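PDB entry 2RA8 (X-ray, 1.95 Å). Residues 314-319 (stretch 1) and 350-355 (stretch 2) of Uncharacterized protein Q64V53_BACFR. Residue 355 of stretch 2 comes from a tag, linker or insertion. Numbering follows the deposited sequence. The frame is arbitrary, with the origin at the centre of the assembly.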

# COMPACT_ATOMS: atom_id res chain seq x y z
N MSE A 314 -3.72 -3.09 -18.40
CA MSE A 314 -2.53 -2.31 -18.70
C MSE A 314 -2.17 -1.45 -17.51
O MSE A 314 -1.55 -0.39 -17.65
N LYS A 315 -2.56 -1.92 -16.33
CA LYS A 315 -2.30 -1.22 -15.08
C LYS A 315 -0.81 -1.09 -14.91
O LYS A 315 -0.09 -2.08 -14.89
N TYR A 316 -0.35 0.16 -14.77
CA TYR A 316 1.07 0.53 -14.66
C TYR A 316 1.60 0.47 -16.07
O TYR A 316 1.83 -0.61 -16.63
N ASN A 317 1.78 1.65 -16.66
CA ASN A 317 2.24 1.76 -18.04
C ASN A 317 2.92 3.08 -18.30
O ASN A 317 3.13 3.89 -17.39
N TYR A 318 3.27 3.32 -19.56
CA TYR A 318 3.91 4.56 -19.96
C TYR A 318 3.20 5.12 -21.17
O TYR A 318 3.83 5.58 -22.12
N LEU A 319 1.87 5.05 -21.15
CA LEU A 319 1.05 5.57 -22.24
C LEU A 319 0.84 7.06 -22.05
O LEU A 319 0.87 7.56 -20.92
N PRO A 350 15.04 7.07 -16.92
CA PRO A 350 14.87 5.77 -17.59
C PRO A 350 13.58 5.13 -17.18
O PRO A 350 13.21 5.15 -16.00
N MSE A 351 12.87 4.56 -18.14
CA MSE A 351 11.60 3.91 -17.84
C MSE A 351 11.86 2.54 -17.29
O MSE A 351 12.62 1.75 -17.87
N ILE A 352 11.24 2.25 -16.15
CA ILE A 352 11.42 0.97 -15.48
C ILE A 352 10.14 0.21 -15.27
O ILE A 352 9.04 0.76 -15.40
N THR A 353 10.28 -1.07 -14.93
CA THR A 353 9.14 -1.95 -14.67
C THR A 353 8.58 -1.65 -13.29
O THR A 353 9.25 -1.02 -12.47
N GLU A 354 7.36 -2.10 -13.03
CA GLU A 354 6.72 -1.85 -11.74
C GLU A 354 7.50 -2.34 -10.52
O GLU A 354 7.66 -1.61 -9.55
N LEU A 355 7.98 -3.58 -10.57
CA LEU A 355 8.73 -4.13 -9.43
C LEU A 355 10.13 -3.60 -9.32
O LEU A 355 10.89 -4.02 -8.44

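Two tyrosine hydroxyls converge on the backbone of a single residue, Ile-352, and they use it in opposite senses. Tyr-316 OH donates to Ile-352 O at 2.8 Å, whereas Ile-352 N donates to Tyr-318 OH at 3.1 Å with an N-H...acceptor angle of 152°. The side chain of Ile-352 (chi1 p, chi2 t) starts away from stretch 1 and is hydrocarbon; both hydrogen bonds are made by its main-chain N and O.

The tyrosines are the residues of stretch 1 whose CA-to-CB bonds point toward stretch 2. Both are buried, and they reach from one segment to the other, the touching parts running 178° apart in end-to-end direction. Tyr-316 takes chi1 t (-176°) and Tyr-318 chi1 m (-83°); chi2 values of -84° and -89° set each ring nearly perpendicular to its CA-CB-CG plane.

Each ring also receives an aliphatic chain over one face. Glu-354 CB lies 3.6 Å from the Tyr-316 ring centroid and 8° off the normal, a well-centred CH-pi contact. Met-351, a selenomethionine in the m, t, m conformation, covers the Tyr-318 face: CB is 3.8 Å from the centroid at 20° off the normal, SE is 4.0 Å away at 28°, and CG approaches Tyr-318 CE1 to 3.5 Å. Its CA-to-CB bond points sideways and the end of the side chain leads away from stretch 1, yet CB, CG and SE all stay over the ring face.

Glu-354 (chi1 and chi2 t) has a CA-to-CB bond that points sideways, and its carboxylate is linked through water to the main-chain O of Lys-315. Direct separation of Lys-315 O and Glu-354 OE1 is 4.3 Å, and one water bridges them, donating to Lys-315 O at 2.7 Å and to Glu-354 OE1 at 2.7 Å.

Asn-317 (chi1 p) points away and braces its own stretch: ND2 donates to Met-314 O at 2.9 Å, and OD1 accepts from Leu-319 N at 2.9 Å. Leu-355, a tag residue, makes no contact here. The two stretches together bury 319 Å².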

# COMPACT_ATOMS: atom_id res chain seq x y z
CB MSE A 314 -2.77 -1.43 -19.93
CG MSE A 314 -3.07 -2.23 -21.20
SE MSE A 314 -3.39 -1.14 -22.79
CE MSE A 314 -5.31 -1.00 -22.70
CB LYS A 315 -2.93 -1.99 -13.93
CG LYS A 315 -2.97 -1.25 -12.60
CD LYS A 315 -4.00 -1.92 -11.69
CE LYS A 315 -3.71 -1.65 -10.22
NZ LYS A 315 -3.63 -0.20 -9.93
CB TYR A 316 1.89 -0.39 -13.75
CG TYR A 316 3.33 0.09 -13.60
CD1 TYR A 316 4.30 -0.24 -14.55
CD2 TYR A 316 3.70 0.96 -12.57
CE1 TYR A 316 5.59 0.30 -14.50
CE2 TYR A 316 5.00 1.50 -12.51
CZ TYR A 316 5.93 1.16 -13.48
OH TYR A 316 7.20 1.70 -13.45
CB ASN A 317 1.04 1.64 -18.97
CG ASN A 317 0.02 2.75 -18.75
OD1 ASN A 317 0.31 3.92 -18.97
ND2 ASN A 317 -1.18 2.38 -18.29
CB TYR A 318 5.40 4.31 -20.28
CG TYR A 318 6.32 4.30 -19.07
CD1 TYR A 318 6.91 5.47 -18.61
CD2 TYR A 318 6.61 3.11 -18.41
CE1 TYR A 318 7.77 5.46 -17.50
CE2 TYR A 318 7.47 3.08 -17.30
CZ TYR A 318 8.04 4.26 -16.86
OH TYR A 318 8.89 4.23 -15.78
CB LEU A 319 -0.32 4.89 -22.25
CG LEU A 319 -0.39 3.38 -22.44
CD1 LEU A 319 -1.84 2.94 -22.44
CD2 LEU A 319 0.29 2.98 -23.74
CB PRO A 350 16.07 4.97 -17.10
CG PRO A 350 17.11 6.03 -16.88
CD PRO A 350 16.32 7.12 -16.19
CB MSE A 351 10.75 3.82 -19.11
CG MSE A 351 10.44 5.18 -19.71
SE MSE A 351 9.34 5.06 -21.30
CE MSE A 351 10.73 4.56 -22.56
CB ILE A 352 12.10 1.17 -14.12
CG1 ILE A 352 11.26 2.11 -13.25
CG2 ILE A 352 13.50 1.74 -14.31
CD1 ILE A 352 11.82 2.34 -11.85
CB THR A 353 9.55 -3.43 -14.74
OG1 THR A 353 10.66 -3.66 -13.87
CG2 THR A 353 9.94 -3.82 -16.17
CB GLU A 354 5.32 -2.46 -11.71
CG GLU A 354 4.43 -1.88 -10.63
CD GLU A 354 3.11 -2.61 -10.50
OE1 GLU A 354 2.46 -2.86 -11.54
OE2 GLU A 354 2.71 -2.94 -9.36
CB LEU A 355 8.80 -5.65 -9.50
CG LEU A 355 7.50 -6.44 -9.29
CD1 LEU A 355 7.83 -7.92 -9.28
CD2 LEU A 355 6.85 -6.03 -7.99
O HOH W 1 0.01 -3.51 -12.59